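Local coordinates for phosphoribosylaminoimidazole-succinocarboxamide synthase (Thermotoga maritima, PDB 1KUT), which catalyses the ATP-dependent joining of L-aspartate to carboxyaminoimidazole ribonucleotide, giving SAICAR in de novo purine biosynthesis, at residues E45-A48 against I49-Y53; E65-P68 against P69-K73; M124-V127 against D128-E131; L210-P213 against L214-Y217. All coordinates share one frame; numbering follows the deposited sequence.

Contact 1: E45-A48 against I49-Y53; sequences ETTA and ILMKY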
loop_
_atom_site.group_PDB
_atom_site.type_symbol
_atom_site.label_atom_id
_atom_site.label_comp_id
_atom_site.label_asym_id
_atom_site.label_seq_id
_atom_site.Cartn_x
_atom_site.Cartn_y
_atom_site.Cartn_z
ATOM N N GLU B 45 18.504 -26.477 -1.333
ATOM C CA GLU B 45 19.300 -26.723 -0.137
ATOM C C GLU B 45 19.461 -25.527 0.809
ATOM O O GLU B 45 19.413 -25.700 2.025
ATOM C CB GLU B 45 20.672 -27.277 -0.511
ATOM C CG GLU B 45 21.533 -27.597 0.684
ATOM C CD GLU B 45 22.886 -28.154 0.281
ATOM O OE1 GLU B 45 23.715 -28.407 1.191
ATOM O OE2 GLU B 45 23.112 -28.339 -0.949
ATOM N N THR B 46 19.655 -24.316 0.296
ATOM C CA THR B 46 19.791 -23.205 1.231
ATOM C C THR B 46 18.427 -22.949 1.889
ATOM O O THR B 46 18.357 -22.547 3.037
ATOM C CB THR B 46 20.395 -21.919 0.565
ATOM O OG1 THR B 46 19.371 -20.974 0.259
ATOM C CG2 THR B 46 21.152 -22.278 -0.693
ATOM N N THR B 47 17.341 -23.231 1.183
ATOM C CA THR B 47 16.013 -23.068 1.778
ATOM C C THR B 47 15.874 -24.035 2.957
ATOM O O THR B 47 15.477 -23.635 4.051
ATOM C CB THR B 47 14.886 -23.388 0.758
ATOM O OG1 THR B 47 14.918 -22.427 -0.300
ATOM C CG2 THR B 47 13.506 -23.346 1.427
ATOM N N ALA B 48 16.224 -25.303 2.727
ATOM C CA ALA B 48 16.144 -26.352 3.744
ATOM C C ALA B 48 17.007 -26.100 4.967
ATOM O O ALA B 48 16.641 -26.456 6.084
ATOM C CB ALA B 48 16.505 -27.679 3.137
ATOM N N ILE B 49 18.171 -25.507 4.754
ATOM C CA ILE B 49 19.073 -25.166 5.845
ATOM C C ILE B 49 18.451 -24.029 6.655
ATOM O O ILE B 49 18.253 -24.134 7.859
ATOM C CB ILE B 49 20.444 -24.713 5.278
ATOM C CG1 ILE B 49 21.186 -25.937 4.734
ATOM C CG2 ILE B 49 21.234 -23.940 6.330
ATOM C CD1 ILE B 49 22.611 -25.658 4.327
ATOM N N LEU B 50 18.140 -22.931 5.986
ATOM C CA LEU B 50 17.530 -21.801 6.666
ATOM C C LEU B 50 16.233 -22.184 7.421
ATOM O O LEU B 50 16.097 -21.890 8.607
ATOM C CB LEU B 50 17.265 -20.681 5.654
ATOM C CG LEU B 50 18.360 -19.631 5.369
ATOM C CD1 LEU B 50 19.694 -20.001 6.023
ATOM C CD2 LEU B 50 18.504 -19.439 3.862
HETATM N N MSE B 51 15.297 -22.857 6.754
HETATM C CA MSE B 51 14.025 -23.240 7.388
HETATM C C MSE B 51 14.160 -24.211 8.555
HETATM O O MSE B 51 13.351 -24.188 9.491
HETATM C CB MSE B 51 13.075 -23.840 6.358
HETATM C CG MSE B 51 12.631 -22.857 5.312
HETATM SE SE MSE B 51 11.015 -23.507 4.493
HETATM C CE MSE B 51 11.667 -25.068 3.611
ATOM N N LYS B 52 15.173 -25.072 8.485
ATOM C CA LYS B 52 15.457 -26.027 9.554
ATOM C C LYS B 52 15.870 -25.201 10.782
ATOM O O LYS B 52 15.382 -25.413 11.895
ATOM C CB LYS B 52 16.601 -26.953 9.128
ATOM C CG LYS B 52 16.927 -28.066 10.113
ATOM C CD LYS B 52 15.770 -29.058 10.225
ATOM C CE LYS B 52 16.105 -30.197 11.184
ATOM N NZ LYS B 52 14.879 -30.975 11.558
ATOM N N TYR B 53 16.761 -24.243 10.557
ATOM C CA TYR B 53 17.242 -23.349 11.610
ATOM C C TYR B 53 16.079 -22.625 12.287
ATOM O O TYR B 53 16.045 -22.477 13.504
ATOM C CB TYR B 53 18.189 -22.323 10.989
ATOM C CG TYR B 53 18.542 -21.145 11.865
ATOM C CD1 TYR B 53 19.443 -21.276 12.927
ATOM C CD2 TYR B 53 18.011 -19.883 11.598
ATOM C CE1 TYR B 53 19.813 -20.165 13.702
ATOM C CE2 TYR B 53 18.363 -18.778 12.358
ATOM C CZ TYR B 53 19.268 -18.920 13.409
ATOM O OH TYR B 53 19.618 -17.807 14.152
#
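Four successive i to i+4 bonds run from Ile49 N, Leu50 N, Met51 N and Lys52 N to the carbonyl oxygens of Glu45, Thr46, Thr47 and Ala48; the one from Met51 N to Thr47 O is short (2.8 Å) and nearly straight at 171°, whereas Lys52 N approaches Ala48 O from 45° out of the carbonyl plane. The closest side-chain meeting is Thr47 CG2 with Met51 CE, here a selenomethionine, at 3.3 Å, tighter than normal carbon contact. It arises because Thr47 holds CG2 anti to its backbone N (OG1 chi1 -65°), leaving the hydroxyl to bond Cys43 O and Ile187 N, while Met51 bends at chi3 and brings its methyl back alongside. On the neighbouring flank of the helix, Leu50 lies beside Thr46, one turn earlier, and points the same way, its CD2 3.2 Å from Thr46 O and 4.0 Å from Thr46 OG1. Cutting Leu50 back to an alanine removes both methyls, which would probably leave a gap beside Thr46 and take an apolar neighbour from Cys224 and Ile187. Ile49 CG1 rests 3.2 Å from Glu45 O, and the Glu45 carboxylate pairs with Arg225. This is the pattern of a buried alpha-helix between two layers: Thr47, Ala48 and Met51 of helix 39-55 pack on Leu72 of the beta sheet, while Ile49 and Leu50 meet Cys224 of helix 214-229.

Contact 2: E65-P68 against P69-K73; sequences EYIP and PRTLK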
loop_
_atom_site.group_PDB
_atom_site.type_symbol
_atom_site.label_atom_id
_atom_site.label_comp_id
_atom_site.label_asym_id
_atom_site.label_seq_id
_atom_site.Cartn_x
_atom_site.Cartn_y
_atom_site.Cartn_z
ATOM N N GLU B 65 11.490 -32.188 5.044
ATOM C CA GLU B 65 12.874 -32.626 4.865
ATOM C C GLU B 65 13.403 -32.312 3.480
ATOM O O GLU B 65 12.628 -32.057 2.550
ATOM C CB GLU B 65 13.024 -34.137 5.135
ATOM C CG GLU B 65 12.383 -35.074 4.121
ATOM C CD GLU B 65 12.827 -36.541 4.307
ATOM O OE1 GLU B 65 12.014 -37.460 4.029
ATOM O OE2 GLU B 65 13.995 -36.778 4.718
ATOM N N TYR B 66 14.726 -32.333 3.335
ATOM C CA TYR B 66 15.359 -32.052 2.051
ATOM C C TYR B 66 15.631 -33.356 1.307
ATOM O O TYR B 66 16.208 -34.283 1.866
ATOM C CB TYR B 66 16.665 -31.274 2.266
ATOM C CG TYR B 66 17.530 -31.089 1.027
ATOM C CD1 TYR B 66 16.985 -30.663 -0.182
ATOM C CD2 TYR B 66 18.910 -31.308 1.082
ATOM C CE1 TYR B 66 17.799 -30.460 -1.308
ATOM C CE2 TYR B 66 19.724 -31.103 -0.021
ATOM C CZ TYR B 66 19.168 -30.680 -1.212
ATOM O OH TYR B 66 19.995 -30.450 -2.295
ATOM N N ILE B 67 15.180 -33.418 0.055
ATOM C CA ILE B 67 15.364 -34.592 -0.792
ATOM C C ILE B 67 16.276 -34.154 -1.937
ATOM O O ILE B 67 15.810 -33.687 -2.979
ATOM C CB ILE B 67 14.023 -35.094 -1.376
ATOM C CG1 ILE B 67 12.964 -35.211 -0.272
ATOM C CG2 ILE B 67 14.217 -36.445 -2.034
ATOM C CD1 ILE B 67 13.234 -36.282 0.769
ATOM N N PRO B 68 17.598 -34.320 -1.761
ATOM C CA PRO B 68 18.582 -33.927 -2.781
ATOM C C PRO B 68 18.189 -34.466 -4.145
ATOM O O PRO B 68 17.616 -35.548 -4.249
ATOM C CB PRO B 68 19.887 -34.545 -2.278
ATOM C CG PRO B 68 19.660 -34.735 -0.788
ATOM C CD PRO B 68 18.218 -35.173 -0.731
ATOM N N PRO B 69 18.507 -33.734 -5.215
ATOM C CA PRO B 69 19.207 -32.442 -5.235
ATOM C C PRO B 69 18.370 -31.152 -5.145
ATOM O O PRO B 69 18.812 -30.171 -4.544
ATOM C CB PRO B 69 19.974 -32.508 -6.546
ATOM C CG PRO B 69 18.969 -33.225 -7.446
ATOM C CD PRO B 69 18.532 -34.368 -6.549
ATOM N N ARG B 70 17.169 -31.150 -5.714
ATOM C CA ARG B 70 16.353 -29.939 -5.742
ATOM C C ARG B 70 14.898 -30.091 -5.320
ATOM O O ARG B 70 14.021 -29.354 -5.803
ATOM C CB ARG B 70 16.402 -29.354 -7.156
ATOM C CG ARG B 70 15.855 -30.292 -8.249
ATOM C CD ARG B 70 16.259 -29.800 -9.663
ATOM N NE ARG B 70 15.121 -29.698 -10.578
ATOM C CZ ARG B 70 15.156 -29.085 -11.765
ATOM N NH1 ARG B 70 16.276 -28.516 -12.189
ATOM N NH2 ARG B 70 14.065 -29.023 -12.532
ATOM N N THR B 71 14.644 -31.019 -4.407
ATOM C CA THR B 71 13.290 -31.284 -3.930
ATOM C C THR B 71 13.126 -31.140 -2.421
ATOM O O THR B 71 14.006 -31.509 -1.653
ATOM C CB THR B 71 12.851 -32.710 -4.328
ATOM O OG1 THR B 71 12.688 -32.766 -5.750
ATOM C CG2 THR B 71 11.540 -33.095 -3.650
ATOM N N LEU B 72 11.987 -30.605 -2.003
ATOM C CA LEU B 72 11.702 -30.428 -0.583
ATOM C C LEU B 72 10.396 -31.134 -0.242
ATOM O O LEU B 72 9.380 -30.944 -0.923
ATOM C CB LEU B 72 11.555 -28.943 -0.246
ATOM C CG LEU B 72 12.615 -28.274 0.621
ATOM C CD1 LEU B 72 13.993 -28.594 0.118
ATOM C CD2 LEU B 72 12.374 -26.783 0.621
ATOM N N LYS B 73 10.415 -31.968 0.788
ATOM C CA LYS B 73 9.183 -32.619 1.177
ATOM C C LYS B 73 8.522 -31.614 2.117
ATOM O O LYS B 73 9.070 -31.267 3.173
ATOM C CB LYS B 73 9.465 -33.937 1.888
ATOM C CG LYS B 73 8.218 -34.742 2.231
ATOM C CD LYS B 73 8.650 -35.976 3.006
ATOM C CE LYS B 73 7.576 -36.490 3.954
ATOM N NZ LYS B 73 8.190 -37.461 4.939
HETATM O O HOH W 1 15.330 -33.769 -5.961
#
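The beta hairpin of strands 63-67 and 71-74 turns over where Ile67 pairs with Thr71, the cis peptide between Pro68 and Pro69 lying in its three-residue connection. Both bonds of that hydrogen-bonded pair are made, Ile67 N to Thr71 O at 2.8 Å and Thr71 N to Ile67 O at 3.2 Å. Tyr66 reaches back to the turn: its CG is anti to the backbone N (chi1 172°), and from there OH donates to Pro69 O at 2.6 Å. That oxygen lies in the ring plane, at its edge, although the hydroxyl sits 36° out of the carbonyl plane. Pro68 N lies 3.8 Å above the ring plane, over its centre. Within the chain, strand 63-67 is an outermost strand of a five-stranded antiparallel sheet, and the Tyr66 and Leu72 side chains share the face turned to helix 39-55, with Tyr66 CD1 3.7 Å from Leu72 CD1. On the other face Glu65 slants across Lys73, and their salt bridge is long (OE1 to NZ 3.9 Å); Lys73 also makes a cation-pi contact with Tyr16. A water donates to Ile67 O, accepts from Arg70 N and bonds Thr71 OG1 at 2.8 Å.

Contact 3: M124-V127 against D128-E131; sequences MVCV and DHLE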
loop_
_atom_site.group_PDB
_atom_site.type_symbol
_atom_site.label_atom_id
_atom_site.label_comp_id
_atom_site.label_asym_id
_atom_site.label_seq_id
_atom_site.Cartn_x
_atom_site.Cartn_y
_atom_site.Cartn_z
HETATM N N MSE B 124 0.571 -3.272 -3.846
HETATM C CA MSE B 124 0.740 -3.241 -2.412
HETATM C C MSE B 124 -0.625 -3.118 -1.760
HETATM O O MSE B 124 -1.572 -2.659 -2.380
HETATM C CB MSE B 124 1.617 -2.049 -2.013
HETATM C CG MSE B 124 1.935 -1.986 -0.514
HETATM SE SE MSE B 124 3.306 -0.684 -0.072
HETATM C CE MSE B 124 2.287 0.915 -0.347
ATOM N N VAL B 125 -0.729 -3.534 -0.508
ATOM C CA VAL B 125 -1.988 -3.443 0.223
ATOM C C VAL B 125 -1.674 -3.194 1.683
ATOM O O VAL B 125 -0.563 -3.453 2.135
ATOM C CB VAL B 125 -2.826 -4.759 0.136
ATOM C CG1 VAL B 125 -3.568 -4.841 -1.186
ATOM C CG2 VAL B 125 -1.921 -5.968 0.284
ATOM N N CYS B 126 -2.654 -2.670 2.411
ATOM C CA CYS B 126 -2.526 -2.422 3.840
ATOM C C CYS B 126 -3.532 -3.412 4.435
ATOM O O CYS B 126 -4.354 -3.971 3.692
ATOM C CB CYS B 126 -2.893 -0.971 4.179
ATOM S SG CYS B 126 -1.848 0.280 3.338
ATOM N N VAL B 127 -3.486 -3.638 5.745
ATOM C CA VAL B 127 -4.381 -4.617 6.360
ATOM C C VAL B 127 -5.835 -4.395 5.969
ATOM O O VAL B 127 -6.552 -5.343 5.647
ATOM C CB VAL B 127 -4.252 -4.612 7.917
ATOM C CG1 VAL B 127 -5.091 -5.737 8.514
ATOM C CG2 VAL B 127 -2.796 -4.791 8.320
ATOM N N ASP B 128 -6.265 -3.140 5.987
ATOM C CA ASP B 128 -7.638 -2.806 5.636
ATOM C C ASP B 128 -8.040 -3.400 4.297
ATOM O O ASP B 128 -9.174 -3.831 4.117
ATOM C CB ASP B 128 -7.823 -1.294 5.605
ATOM C CG ASP B 128 -7.747 -0.675 6.987
ATOM O OD1 ASP B 128 -7.974 -1.407 7.982
ATOM O OD2 ASP B 128 -7.476 0.546 7.078
ATOM N N HIS B 129 -7.097 -3.427 3.363
ATOM C CA HIS B 129 -7.332 -3.985 2.035
ATOM C C HIS B 129 -7.604 -5.479 2.133
ATOM O O HIS B 129 -8.579 -5.973 1.560
ATOM C CB HIS B 129 -6.106 -3.759 1.146
ATOM C CG HIS B 129 -5.886 -2.329 0.774
ATOM N ND1 HIS B 129 -6.687 -1.665 -0.132
ATOM C CD2 HIS B 129 -4.942 -1.439 1.163
ATOM C CE1 HIS B 129 -6.242 -0.431 -0.288
ATOM N NE2 HIS B 129 -5.183 -0.268 0.484
ATOM N N LEU B 130 -6.734 -6.181 2.860
ATOM C CA LEU B 130 -6.835 -7.629 3.042
ATOM C C LEU B 130 -8.179 -8.021 3.627
ATOM O O LEU B 130 -8.761 -9.043 3.255
ATOM C CB LEU B 130 -5.715 -8.136 3.960
ATOM C CG LEU B 130 -4.291 -7.748 3.561
ATOM C CD1 LEU B 130 -3.307 -8.215 4.632
ATOM C CD2 LEU B 130 -3.968 -8.350 2.195
ATOM N N GLU B 131 -8.678 -7.216 4.551
ATOM C CA GLU B 131 -9.974 -7.524 5.136
ATOM C C GLU B 131 -11.086 -7.318 4.105
ATOM O O GLU B 131 -11.897 -8.209 3.881
ATOM C CB GLU B 131 -10.224 -6.667 6.386
ATOM C CG GLU B 131 -9.412 -7.120 7.593
ATOM C CD GLU B 131 -10.172 -6.971 8.906
ATOM O OE1 GLU B 131 -10.419 -5.814 9.325
ATOM O OE2 GLU B 131 -10.523 -8.016 9.515
#
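Val125 turns to chi1 -80°, which sets CG1 anti to its carbonyl carbon and CG2 between that carbon and the backbone N; the two methyls thereby reach different residues, CG1 touching His129 CB at 3.6 Å and CG2 meeting Leu130 CD2 at 3.7 Å. The Val125 side chain lies obliquely to that of His129 and at about a right angle to that of Leu130, both of them residues of the first turn. The motif is a strand leading directly into a helix, with Cys126 as the N-cap of helix 127-132. Cys126 O is the acceptor at that helix start: His129 N reaches it at 2.8 Å, and Leu130 N adds a weak bond at 3.4 Å. Cys126 SG, anti to its own carbonyl carbon (chi1 -60°), lies at the edge of the His129 ring, 5.1 Å from the centroid of that ring. The sulfur forms a disulfide with Cys126 of the second subunit, which makes the dimer covalent. The same interface carries a salt bridge from Asp128 to Lys145 of the second subunit, and the His129 ring meets that of Tyr98 of the second subunit with planes at about 45°. Within the chain, Val125 packs on Phe113 and Ile115 of strand 105-115, while Val127 and Leu130 press on Ala141 of helix 138-160. One residue further along the helix, Glu131 N donates to Val127 O at 3.0 Å.

Contact 4: L210-P213 against L214-Y217; sequences LGDP and LKKY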
loop_
_atom_site.group_PDB
_atom_site.type_symbol
_atom_site.label_atom_id
_atom_site.label_comp_id
_atom_site.label_asym_id
_atom_site.label_seq_id
_atom_site.Cartn_x
_atom_site.Cartn_y
_atom_site.Cartn_z
ATOM N N LEU B 210 27.193 -10.176 -13.299
ATOM C CA LEU B 210 27.022 -10.159 -14.741
ATOM C C LEU B 210 27.954 -11.189 -15.358
ATOM O O LEU B 210 27.673 -11.726 -16.428
ATOM C CB LEU B 210 27.314 -8.764 -15.295
ATOM C CG LEU B 210 26.083 -7.860 -15.372
ATOM C CD1 LEU B 210 25.283 -7.944 -14.069
ATOM C CD2 LEU B 210 26.514 -6.436 -15.656
ATOM N N GLY B 211 29.064 -11.459 -14.673
ATOM C CA GLY B 211 30.012 -12.448 -15.149
ATOM C C GLY B 211 29.303 -13.790 -15.166
ATOM O O GLY B 211 29.166 -14.420 -16.220
ATOM N N ASP B 212 28.865 -14.232 -13.989
ATOM C CA ASP B 212 28.118 -15.483 -13.855
ATOM C C ASP B 212 27.250 -15.370 -12.601
ATOM O O ASP B 212 27.735 -15.388 -11.470
ATOM C CB ASP B 212 29.053 -16.697 -13.786
ATOM C CG ASP B 212 29.703 -16.862 -12.440
ATOM O OD1 ASP B 212 30.248 -15.865 -11.925
ATOM O OD2 ASP B 212 29.670 -17.994 -11.905
ATOM N N PRO B 213 25.941 -15.215 -12.805
ATOM C CA PRO B 213 24.934 -15.077 -11.750
ATOM C C PRO B 213 24.940 -16.192 -10.709
ATOM O O PRO B 213 24.711 -15.942 -9.524
ATOM C CB PRO B 213 23.629 -15.029 -12.538
ATOM C CG PRO B 213 24.049 -14.404 -13.843
ATOM C CD PRO B 213 25.318 -15.141 -14.137
ATOM N N LEU B 214 25.210 -17.418 -11.139
ATOM C CA LEU B 214 25.212 -18.532 -10.205
ATOM C C LEU B 214 26.201 -18.327 -9.072
ATOM O O LEU B 214 26.102 -18.990 -8.042
ATOM C CB LEU B 214 25.525 -19.852 -10.925
ATOM C CG LEU B 214 25.529 -21.126 -10.058
ATOM C CD1 LEU B 214 24.110 -21.466 -9.609
ATOM C CD2 LEU B 214 26.103 -22.288 -10.856
ATOM N N LYS B 215 27.144 -17.402 -9.231
ATOM C CA LYS B 215 28.139 -17.199 -8.181
ATOM C C LYS B 215 27.604 -16.751 -6.817
ATOM O O LYS B 215 28.032 -17.272 -5.779
ATOM C CB LYS B 215 29.229 -16.231 -8.643
ATOM C CG LYS B 215 30.359 -16.134 -7.633
ATOM C CD LYS B 215 31.689 -15.844 -8.290
ATOM C CE LYS B 215 32.823 -16.113 -7.316
ATOM N NZ LYS B 215 34.153 -16.025 -7.983
ATOM N N LYS B 216 26.685 -15.787 -6.800
ATOM C CA LYS B 216 26.139 -15.327 -5.525
ATOM C C LYS B 216 25.415 -16.474 -4.828
ATOM O O LYS B 216 25.498 -16.605 -3.602
ATOM C CB LYS B 216 25.172 -14.147 -5.713
ATOM C CG LYS B 216 23.770 -14.521 -6.191
ATOM C CD LYS B 216 22.820 -13.323 -6.122
ATOM C CE LYS B 216 21.423 -13.678 -6.644
ATOM N NZ LYS B 216 20.503 -12.491 -6.683
ATOM N N TYR B 217 24.716 -17.304 -5.606
ATOM C CA TYR B 217 23.990 -18.443 -5.052
ATOM C C TYR B 217 24.954 -19.439 -4.427
ATOM O O TYR B 217 24.730 -19.921 -3.309
ATOM C CB TYR B 217 23.170 -19.156 -6.133
ATOM C CG TYR B 217 22.052 -18.319 -6.707
ATOM C CD1 TYR B 217 22.310 -17.347 -7.675
ATOM C CD2 TYR B 217 20.732 -18.485 -6.272
ATOM C CE1 TYR B 217 21.282 -16.560 -8.201
ATOM C CE2 TYR B 217 19.693 -17.697 -6.784
ATOM C CZ TYR B 217 19.980 -16.738 -7.751
ATOM O OH TYR B 217 18.977 -15.959 -8.270
HETATM O O HOH W 2 26.287 -13.843 -8.677
#
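The carboxylate of Asp212 lies obliquely across the base of the Lys215 side chain, OD1 at 3.5 Å from Lys215 CB and 3.9 Å from Lys215 CD. It is put there by chi1 77°, which places CG between the backbone N and the carbonyl carbon. Contact is with the aliphatic part of the lysine; the charged ends do not meet, Lys215 NZ being 5.6 Å from Asp212 OD1, and OD2 makes its salt bridge with Arg218. The backbone of the same pair is joined as well, Lys215 N donating to Asp212 O at 3.1 Å. With an alanine in place of Asp212, Arg218 would probably lose this carboxylate partner and the inner methylenes of Lys215 their cover. Pro213 O is approached from several directions. Lys216 N bonds it only weakly, at 3.4 Å; a water bridges the two, donating to Pro213 O at 2.8 Å and accepting from Lys216 N. Tyr217 turns its edge to the oxygen, CD1 lying 3.3 Å from Pro213 O with that oxygen in the ring plane, while its OH bonds Asp190. These residues form the bend between helices 202-211 and 214-229, Asp212 being the first to leave helical angles. A carboxylate beside the N-terminal turn of helix 214-229 is likely to interact favourably with the helix dipole, and the water suggests a first turn still partly hydrated.

How the contacts relate
Contact 1 is the buried member, contact 3 is partly buried, and contacts 2 and 4 lie at the surface. Contacts 1 and 2 form one unit: helix 39-55 leads along the chain into the hairpin and packs on it, with Met51 CE 3.5 Å from Leu72 CD2. Contact 4 does not touch contact 1, their nearest atoms being about 5 Å apart, yet its helix 214-229 packs on helix 39-55. Contact 3 stands apart, its centre about 30 Å from that of contact 1, at the subunit interface. Chemistry follows place: methyl packing in contact 1, ordered waters and surface charges in contacts 2 and 4, and a covalent intersubunit link in contact 3.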